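Long-range contacts in archaeal actin homolog (Thermoplasma acidophilum, PDB 2FSJ), which polymerizes into bundles of helical filaments in a reaction that requires nucleoside triphosphate, with ATP the optimal one: residues 146-151 and 160-165; 47-52 and 100-105; 122-127 and 164-169. All coordinates share one frame; numbering follows the deposited sequence.

All three contacts belong to one mixed sheet of the actin-like N-terminal region, or to the helix 101-111 packed on it. Contacts 1 and 3 share strand 158-170: contact 1 pairs it with the outermost strand 147-152 and is only partly buried, whereas contact 3 pairs it with strand 120-128 further into the sheet and is buried. Both rest on backbone hydrogen bonds, antiparallel in the first and parallel in the second. Contact 2, also partly buried, has no hydrogen bond between its segments; proline, leucine and tryptophan join the helix to strand 42-52. F101 of that helix also packs on L149, bringing contacts 1 and 2 together.

Contact 1: residues 146-151 and 160-165; sequences NKVLTV and QFNITR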
loop_
_atom_site.group_PDB
_atom_site.type_symbol
_atom_site.label_atom_id
_atom_site.label_comp_id
_atom_site.label_asym_id
_atom_site.label_seq_id
_atom_site.Cartn_x
_atom_site.Cartn_y
_atom_site.Cartn_z
ATOM N N ASN A 146 -12.537 19.143 6.142
ATOM C CA ASN A 146 -13.411 20.299 5.869
ATOM C C ASN A 146 -13.148 20.931 4.518
ATOM O O ASN A 146 -13.197 22.167 4.387
ATOM C CB ASN A 146 -13.210 21.356 6.953
ATOM C CG ASN A 146 -13.493 20.817 8.320
ATOM O OD1 ASN A 146 -12.620 20.854 9.226
ATOM N ND2 ASN A 146 -14.687 20.300 8.496
ATOM N N LYS A 147 -12.802 20.085 3.531
ATOM C CA LYS A 147 -12.718 20.505 2.138
ATOM C C LYS A 147 -13.864 19.847 1.392
ATOM O O LYS A 147 -14.170 18.689 1.640
ATOM C CB LYS A 147 -11.440 20.050 1.475
ATOM C CG LYS A 147 -10.118 20.501 2.104
ATOM C CD LYS A 147 -9.918 21.951 2.286
ATOM C CE LYS A 147 -8.562 22.261 2.988
ATOM N NZ LYS A 147 -8.732 22.416 4.426
ATOM N N VAL A 148 -14.435 20.580 0.442
ATOM C CA VAL A 148 -15.346 20.022 -0.547
ATOM C C VAL A 148 -14.570 19.615 -1.791
ATOM O O VAL A 148 -13.912 20.423 -2.426
ATOM C CB VAL A 148 -16.433 21.038 -0.902
ATOM C CG1 VAL A 148 -17.269 20.612 -2.089
ATOM C CG2 VAL A 148 -17.340 21.263 0.333
ATOM N N LEU A 149 -14.610 18.336 -2.104
ATOM C CA LEU A 149 -13.986 17.833 -3.313
ATOM C C LEU A 149 -15.015 17.592 -4.371
ATOM O O LEU A 149 -16.002 16.899 -4.144
ATOM C CB LEU A 149 -13.320 16.500 -3.015
ATOM C CG LEU A 149 -12.366 16.391 -1.818
ATOM C CD1 LEU A 149 -11.628 15.021 -2.003
ATOM C CD2 LEU A 149 -11.393 17.546 -1.702
ATOM N N THR A 150 -14.809 18.184 -5.529
ATOM C CA THR A 150 -15.746 18.086 -6.632
ATOM C C THR A 150 -15.028 17.390 -7.769
ATOM O O THR A 150 -14.064 17.945 -8.309
ATOM C CB THR A 150 -16.116 19.477 -7.083
ATOM O OG1 THR A 150 -16.650 20.188 -5.947
ATOM C CG2 THR A 150 -17.213 19.426 -8.085
ATOM N N VAL A 151 -15.504 16.205 -8.130
ATOM C CA VAL A 151 -14.874 15.410 -9.185
ATOM C C VAL A 151 -15.805 15.361 -10.408
ATOM O O VAL A 151 -16.984 15.011 -10.278
ATOM C CB VAL A 151 -14.628 13.977 -8.696
ATOM C CG1 VAL A 151 -13.830 13.166 -9.720
ATOM C CG2 VAL A 151 -13.976 13.975 -7.330
ATOM N N GLN A 160 -19.715 15.143 -5.696
ATOM C CA GLN A 160 -19.156 15.999 -4.672
ATOM C C GLN A 160 -19.068 15.323 -3.295
ATOM O O GLN A 160 -20.016 14.643 -2.851
ATOM C CB GLN A 160 -19.988 17.299 -4.609
ATOM C CG GLN A 160 -19.192 18.456 -4.181
ATOM C CD GLN A 160 -19.870 19.813 -4.442
ATOM O OE1 GLN A 160 -19.267 20.744 -4.981
ATOM N NE2 GLN A 160 -21.073 19.908 -4.032
ATOM N N PHE A 161 -17.941 15.513 -2.613
ATOM C CA PHE A 161 -17.632 14.846 -1.339
ATOM C C PHE A 161 -17.148 15.899 -0.333
ATOM O O PHE A 161 -16.217 16.695 -0.616
ATOM C CB PHE A 161 -16.537 13.760 -1.553
ATOM C CG PHE A 161 -16.837 12.803 -2.683
ATOM C CD1 PHE A 161 -17.610 11.642 -2.465
ATOM C CD2 PHE A 161 -16.378 13.059 -3.962
ATOM C CE1 PHE A 161 -17.866 10.752 -3.489
ATOM C CE2 PHE A 161 -16.646 12.157 -5.020
ATOM C CZ PHE A 161 -17.428 11.013 -4.774
ATOM N N ASN A 162 -17.794 15.925 0.827
ATOM C CA ASN A 162 -17.446 16.810 1.929
ATOM C C ASN A 162 -16.715 15.996 2.938
ATOM O O ASN A 162 -17.284 15.081 3.581
ATOM C CB ASN A 162 -18.668 17.422 2.593
ATOM C CG ASN A 162 -18.299 18.398 3.756
ATOM O OD1 ASN A 162 -17.198 18.995 3.809
ATOM N ND2 ASN A 162 -19.226 18.555 4.685
ATOM N N ILE A 163 -15.427 16.248 3.048
ATOM C CA ILE A 163 -14.633 15.454 3.945
ATOM C C ILE A 163 -14.781 16.119 5.299
ATOM O O ILE A 163 -14.224 17.204 5.496
ATOM C CB ILE A 163 -13.132 15.434 3.505
ATOM C CG1 ILE A 163 -13.010 14.996 2.022
ATOM C CG2 ILE A 163 -12.382 14.592 4.495
ATOM C CD1 ILE A 163 -11.579 14.556 1.517
ATOM N N THR A 164 -15.524 15.489 6.208
ATOM C CA THR A 164 -15.832 16.061 7.542
ATOM C C THR A 164 -14.800 15.678 8.575
ATOM O O THR A 164 -14.582 16.407 9.566
ATOM C CB THR A 164 -17.221 15.654 8.084
ATOM O OG1 THR A 164 -17.280 14.240 8.311
ATOM C CG2 THR A 164 -18.314 15.932 7.105
ATOM N N ARG A 165 -14.162 14.527 8.376
ATOM C CA ARG A 165 -13.212 14.048 9.383
ATOM C C ARG A 165 -12.318 13.019 8.777
ATOM O O ARG A 165 -12.770 12.225 7.975
ATOM C CB ARG A 165 -13.935 13.428 10.568
ATOM C CG ARG A 165 -13.044 13.096 11.730
ATOM C CD ARG A 165 -13.714 13.028 13.123
ATOM N NE ARG A 165 -15.173 12.952 13.060
ATOM C CZ ARG A 165 -15.898 11.853 13.250
ATOM N NH1 ARG A 165 -15.318 10.687 13.526
ATOM N NH2 ARG A 165 -17.229 11.917 13.160
#
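L149 and F161 form a hydrogen-bonded antiparallel pair at the middle of the hairpin of strands 147-152 and 158-170. L149 N gives its hydrogen to F161 O at 2.7 Å, and F161 N returns one to L149 O at 2.8 Å. I163 N also donates to K147 O.

On the face of V148, T150 and N162, the side chain of Q160 runs across to the edge strand. Q160 CB lies 4.0 Å from L149 O, off the oxygen end of that carbonyl. With chi1 at -150° Q160 CG swings away from the backbone N to lie 3.5 Å from T150 OG1. The extended chain carries CD past V148 CG1, crossing that side chain at a slant and running beside that of T150. Q160 OE1 ends 2.8 Å from T150 OG1, which donates to it in the amide plane, on a lone pair. V148 CG1 flanks Q160 OE1 at 3.5 Å.

The face of L149, F161 and I163 is largely hydrocarbon; K147, which starts on it, turns its amine away to the carbonyls of E142 and E145. L149 CD1 meets I163 CD1 at 3.6 Å. V151 CG2 reaches the edge of the F161 ring at CE2, 4.0 Å away. Helix 101-111 covers this side through F101 and L108. The hairpin is thus two-faced: the side of L149, F161 and I163 offers mainly hydrocarbon, the more exposed side a hydroxyl-amide bond.

Contact 2: residues 47-52 and 100-105; sequences SRWAVT and AFPLIA
P102 lies over one face of the W49 indole, with its CG 3.6 Å from the centroid of the six-membered ring and 18° off the ring normal. This is a CH-pi contact, and it is close: P102 CG comes within 3.4 Å of W49 CE2, while CB and CD of the proline rest over neighbouring ring atoms. W49 reaches the helix because its CG sits between the backbone N and the carbonyl carbon (chi1 58°). The indole NE1 donates to the carbonyl of E99, just ahead of the helix, which, with the proline over one face, probably limits the turn of the ring.

Here the first turn of helix 101-111 packs against strand 42-52 of the large mixed sheet in the actin-like N-terminal region. L103 extends the packing toward S47, its CD1 3.7 Å from S47 CB and its CD2 3.7 Å from R48 N. S47 OG bonds to G29 O and to T33 OG1, T33 being an ATP-binding residue, so the buried end of the contact adjoins the nucleotide site.

The packing is looser toward R48, which is partly exposed. Its side chain leaves the helix behind, and its NH1 forms a salt bridge with D248.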
loop_
_atom_site.group_PDB
_atom_site.type_symbol
_atom_site.label_atom_id
_atom_site.label_comp_id
_atom_site.label_asym_id
_atom_site.label_seq_id
_atom_site.Cartn_x
_atom_site.Cartn_y
_atom_site.Cartn_z
ATOM N N SER A 47 -1.423 2.862 -8.148
ATOM C CA SER A 47 -1.192 4.256 -7.745
ATOM C C SER A 47 -0.439 5.030 -8.826
ATOM O O SER A 47 0.676 5.451 -8.639
ATOM C CB SER A 47 -0.415 4.346 -6.410
ATOM O OG SER A 47 -1.225 3.886 -5.377
ATOM N N ARG A 48 -1.107 5.252 -9.943
ATOM C CA ARG A 48 -0.542 5.865 -11.145
ATOM C C ARG A 48 -1.570 6.775 -11.768
ATOM O O ARG A 48 -2.734 6.402 -11.839
ATOM C CB ARG A 48 -0.270 4.794 -12.193
ATOM C CG ARG A 48 0.544 3.665 -11.730
ATOM C CD ARG A 48 0.905 2.669 -12.857
ATOM N NE ARG A 48 1.865 1.700 -12.332
ATOM C CZ ARG A 48 2.536 0.816 -13.061
ATOM N NH1 ARG A 48 2.380 0.743 -14.383
ATOM N NH2 ARG A 48 3.373 -0.015 -12.445
ATOM N N TRP A 49 -1.145 7.943 -12.236
ATOM C CA TRP A 49 -2.030 8.812 -13.015
ATOM C C TRP A 49 -1.234 9.594 -14.032
ATOM O O TRP A 49 0.018 9.727 -13.904
ATOM C CB TRP A 49 -2.873 9.735 -12.141
ATOM C CG TRP A 49 -2.134 10.656 -11.227
ATOM C CD1 TRP A 49 -1.679 10.375 -9.966
ATOM C CD2 TRP A 49 -1.824 12.034 -11.468
ATOM N NE1 TRP A 49 -1.096 11.493 -9.418
ATOM C CE2 TRP A 49 -1.177 12.526 -10.321
ATOM C CE3 TRP A 49 -2.032 12.911 -12.552
ATOM C CZ2 TRP A 49 -0.716 13.852 -10.220
ATOM C CZ3 TRP A 49 -1.591 14.211 -12.457
ATOM C CH2 TRP A 49 -0.940 14.688 -11.294
ATOM N N ALA A 50 -1.940 10.077 -15.050
ATOM C CA ALA A 50 -1.307 10.852 -16.129
ATOM C C ALA A 50 -2.262 11.925 -16.605
ATOM O O ALA A 50 -3.448 11.672 -16.776
ATOM C CB ALA A 50 -0.957 9.958 -17.257
ATOM N N VAL A 51 -1.726 13.117 -16.806
ATOM C CA VAL A 51 -2.521 14.227 -17.312
ATOM C C VAL A 51 -2.873 13.914 -18.759
ATOM O O VAL A 51 -2.062 13.333 -19.498
ATOM C CB VAL A 51 -1.744 15.601 -17.183
ATOM C CG1 VAL A 51 -2.411 16.716 -17.985
ATOM C CG2 VAL A 51 -1.689 16.015 -15.743
ATOM N N THR A 52 -4.092 14.255 -19.147
ATOM C CA THR A 52 -4.519 14.168 -20.536
ATOM C C THR A 52 -5.102 15.506 -21.011
ATOM O O THR A 52 -5.864 16.159 -20.283
ATOM C CB THR A 52 -5.534 13.034 -20.754
ATOM O OG1 THR A 52 -6.041 13.070 -22.109
ATOM C CG2 THR A 52 -6.739 13.184 -19.886
ATOM N N ALA A 100 -0.691 12.288 -4.526
ATOM C CA ALA A 100 -1.804 11.548 -3.962
ATOM C C ALA A 100 -3.182 12.094 -4.327
ATOM O O ALA A 100 -4.134 11.308 -4.433
ATOM C CB ALA A 100 -1.673 11.487 -2.396
ATOM N N PHE A 101 -3.314 13.401 -4.518
ATOM C CA PHE A 101 -4.641 13.979 -4.659
ATOM C C PHE A 101 -5.485 13.372 -5.793
ATOM O O PHE A 101 -6.624 13.004 -5.546
ATOM C CB PHE A 101 -4.638 15.535 -4.712
ATOM C CG PHE A 101 -6.009 16.113 -4.564
ATOM C CD1 PHE A 101 -6.822 15.713 -3.537
ATOM C CD2 PHE A 101 -6.536 16.979 -5.525
ATOM C CE1 PHE A 101 -8.108 16.172 -3.429
ATOM C CE2 PHE A 101 -7.847 17.473 -5.413
ATOM C CZ PHE A 101 -8.624 17.066 -4.384
ATOM N N PRO A 102 -4.975 13.256 -7.021
ATOM C CA PRO A 102 -5.794 12.609 -8.069
ATOM C C PRO A 102 -6.204 11.174 -7.710
ATOM O O PRO A 102 -7.257 10.706 -8.125
ATOM C CB PRO A 102 -4.916 12.678 -9.303
ATOM C CG PRO A 102 -4.058 13.876 -9.071
ATOM C CD PRO A 102 -3.679 13.766 -7.556
ATOM N N LEU A 103 -5.361 10.461 -6.942
ATOM C CA LEU A 103 -5.660 9.084 -6.552
ATOM C C LEU A 103 -6.777 9.023 -5.513
ATOM O O LEU A 103 -7.611 8.098 -5.519
ATOM C CB LEU A 103 -4.391 8.386 -6.012
ATOM C CG LEU A 103 -3.233 8.292 -7.030
ATOM C CD1 LEU A 103 -2.008 7.715 -6.358
ATOM C CD2 LEU A 103 -3.604 7.491 -8.277
ATOM N N ILE A 104 -6.788 10.002 -4.604
ATOM C CA ILE A 104 -7.875 10.151 -3.638
ATOM C C ILE A 104 -9.187 10.458 -4.361
ATOM O O ILE A 104 -10.240 9.816 -4.110
ATOM C CB ILE A 104 -7.524 11.249 -2.609
ATOM C CG1 ILE A 104 -6.374 10.783 -1.714
ATOM C CG2 ILE A 104 -8.725 11.524 -1.737
ATOM C CD1 ILE A 104 -5.545 11.886 -1.070
ATOM N N ALA A 105 -9.111 11.358 -5.335
ATOM C CA ALA A 105 -10.311 11.676 -6.139
ATOM C C ALA A 105 -10.799 10.433 -6.876
ATOM O O ALA A 105 -11.979 10.183 -6.917
ATOM C CB ALA A 105 -10.000 12.752 -7.097
#

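Contact 3: residues 122-127 and 164-169; sequences LVIGSG and TRLIMR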
loop_
_atom_site.group_PDB
_atom_site.type_symbol
_atom_site.label_atom_id
_atom_site.label_comp_id
_atom_site.label_asym_id
_atom_site.label_seq_id
_atom_site.Cartn_x
_atom_site.Cartn_y
_atom_site.Cartn_z
ATOM N N LEU A 122 -18.411 12.644 4.301
ATOM C CA LEU A 122 -17.569 11.473 4.498
ATOM C C LEU A 122 -16.763 11.567 5.742
ATOM O O LEU A 122 -16.272 12.635 6.069
ATOM C CB LEU A 122 -16.511 11.425 3.374
ATOM C CG LEU A 122 -16.921 10.947 2.022
ATOM C CD1 LEU A 122 -15.672 10.902 1.100
ATOM C CD2 LEU A 122 -17.592 9.577 2.153
ATOM N N VAL A 123 -16.551 10.436 6.392
ATOM C CA VAL A 123 -15.438 10.279 7.312
ATOM C C VAL A 123 -14.494 9.273 6.625
ATOM O O VAL A 123 -14.936 8.168 6.254
ATOM C CB VAL A 123 -15.879 9.711 8.651
ATOM C CG1 VAL A 123 -14.688 9.366 9.510
ATOM C CG2 VAL A 123 -16.855 10.731 9.419
ATOM N N ILE A 124 -13.236 9.659 6.465
ATOM C CA ILE A 124 -12.226 8.766 5.874
ATOM C C ILE A 124 -11.326 8.211 6.995
ATOM O O ILE A 124 -10.780 8.969 7.821
ATOM C CB ILE A 124 -11.373 9.520 4.820
ATOM C CG1 ILE A 124 -12.225 9.998 3.627
ATOM C CG2 ILE A 124 -10.205 8.620 4.340
ATOM C CD1 ILE A 124 -11.534 11.044 2.717
ATOM N N GLY A 125 -11.191 6.898 7.051
ATOM C CA GLY A 125 -10.220 6.248 7.897
ATOM C C GLY A 125 -8.997 5.864 7.028
ATOM O O GLY A 125 -9.111 5.185 5.992
ATOM N N SER A 126 -7.837 6.366 7.398
ATOM C CA SER A 126 -6.614 6.099 6.629
ATOM C C SER A 126 -5.415 5.930 7.577
ATOM O O SER A 126 -5.544 5.754 8.793
ATOM C CB SER A 126 -6.373 7.182 5.577
ATOM O OG SER A 126 -5.436 6.748 4.574
ATOM N N GLY A 127 -4.236 5.933 7.010
ATOM C CA GLY A 127 -3.039 5.720 7.793
ATOM C C GLY A 127 -1.798 6.114 7.039
ATOM O O GLY A 127 -1.845 6.478 5.847
ATOM N N THR A 164 -15.524 15.489 6.208
ATOM C CA THR A 164 -15.832 16.061 7.542
ATOM C C THR A 164 -14.800 15.678 8.575
ATOM O O THR A 164 -14.582 16.407 9.566
ATOM C CB THR A 164 -17.221 15.654 8.084
ATOM O OG1 THR A 164 -17.280 14.240 8.311
ATOM C CG2 THR A 164 -18.314 15.932 7.105
ATOM N N ARG A 165 -14.162 14.527 8.376
ATOM C CA ARG A 165 -13.212 14.048 9.383
ATOM C C ARG A 165 -12.318 13.019 8.777
ATOM O O ARG A 165 -12.770 12.225 7.975
ATOM C CB ARG A 165 -13.935 13.428 10.568
ATOM C CG ARG A 165 -13.044 13.096 11.730
ATOM C CD ARG A 165 -13.714 13.028 13.123
ATOM N NE ARG A 165 -15.173 12.952 13.060
ATOM C CZ ARG A 165 -15.898 11.853 13.250
ATOM N NH1 ARG A 165 -15.318 10.687 13.526
ATOM N NH2 ARG A 165 -17.229 11.917 13.160
ATOM N N LEU A 166 -11.043 13.087 9.154
ATOM C CA LEU A 166 -10.050 12.121 8.775
ATOM C C LEU A 166 -9.540 11.469 10.051
ATOM O O LEU A 166 -8.998 12.170 10.930
ATOM C CB LEU A 166 -8.939 12.857 8.031
ATOM C CG LEU A 166 -7.804 12.073 7.433
ATOM C CD1 LEU A 166 -8.298 11.070 6.382
ATOM C CD2 LEU A 166 -6.762 13.036 6.856
ATOM N N ILE A 167 -9.703 10.149 10.163
ATOM C CA ILE A 167 -9.198 9.371 11.270
ATOM C C ILE A 167 -7.979 8.584 10.736
ATOM O O ILE A 167 -8.048 7.994 9.667
ATOM C CB ILE A 167 -10.274 8.429 11.805
ATOM C CG1 ILE A 167 -11.484 9.235 12.375
ATOM C CG2 ILE A 167 -9.708 7.433 12.864
ATOM C CD1 ILE A 167 -11.122 10.179 13.494
ATOM N N MET A 168 -6.900 8.589 11.498
ATOM C CA MET A 168 -5.620 8.046 11.060
ATOM C C MET A 168 -5.047 7.077 12.068
ATOM O O MET A 168 -5.072 7.353 13.263
ATOM C CB MET A 168 -4.628 9.186 10.858
ATOM C CG MET A 168 -5.028 10.158 9.770
ATOM S SD MET A 168 -4.906 9.464 8.134
ATOM C CE MET A 168 -3.063 9.446 7.809
ATOM N N ARG A 169 -4.455 5.987 11.581
ATOM C CA ARG A 169 -3.699 5.069 12.439
ATOM C C ARG A 169 -2.367 4.783 11.781
ATOM O O ARG A 169 -2.323 4.857 10.564
ATOM C CB ARG A 169 -4.438 3.762 12.580
ATOM C CG ARG A 169 -5.641 3.819 13.485
ATOM C CD ARG A 169 -5.327 4.136 14.946
ATOM N NE ARG A 169 -6.565 4.176 15.711
ATOM C CZ ARG A 169 -7.334 5.253 15.873
ATOM N NH1 ARG A 169 -7.004 6.447 15.352
ATOM N NH2 ARG A 169 -8.442 5.142 16.597
#
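L122 O receives two hydrogens from T164, one from its backbone N at 3.0 Å and one from its hydroxyl OG1 at 2.9 Å. The hydroxyl stands above the carbonyl plane, 53° out of it. A chi1 of 64° sets OG1 between the backbone N and the carbonyl carbon, over L122 O. A valine here would probably leave L122 O with the amide as its one bond from T164, and the side chain without its polar anchor.

V123 lies beside R165, its CG2 over one face of the guanidinium, 3.9 Å above the plane and offset toward the rim. I124 N then donates to R165 O, and I124 O accepts from I167 N, the alternation of a parallel ladder. On the opposite face from V123, I124 CG2 packs against L166 CD1 at 3.7 Å. G125 brings its CA close to I167 O, and S126 N binds that same oxygen at 2.8 Å.

S126 O receives R169 N, while S126 CB touches M168 SD at 3.7 Å. The methionine chain, bent at chi2 and chi3, folds back over the neighbouring strand and lays CE against G127 C. S126 OG bonds to L26 O in strand 22-28, and G125 pairs with V24 and L26 there. Strand 120-128 is bonded along both edges, and the two-strand unit has helix 133-144 on the side of L166 and M168 and helix 333-343 on the side of V123 and I167. Most of the ladder's backbone polar groups pair within the sheet; R165 N, buried by the contact, is an exception with no partner.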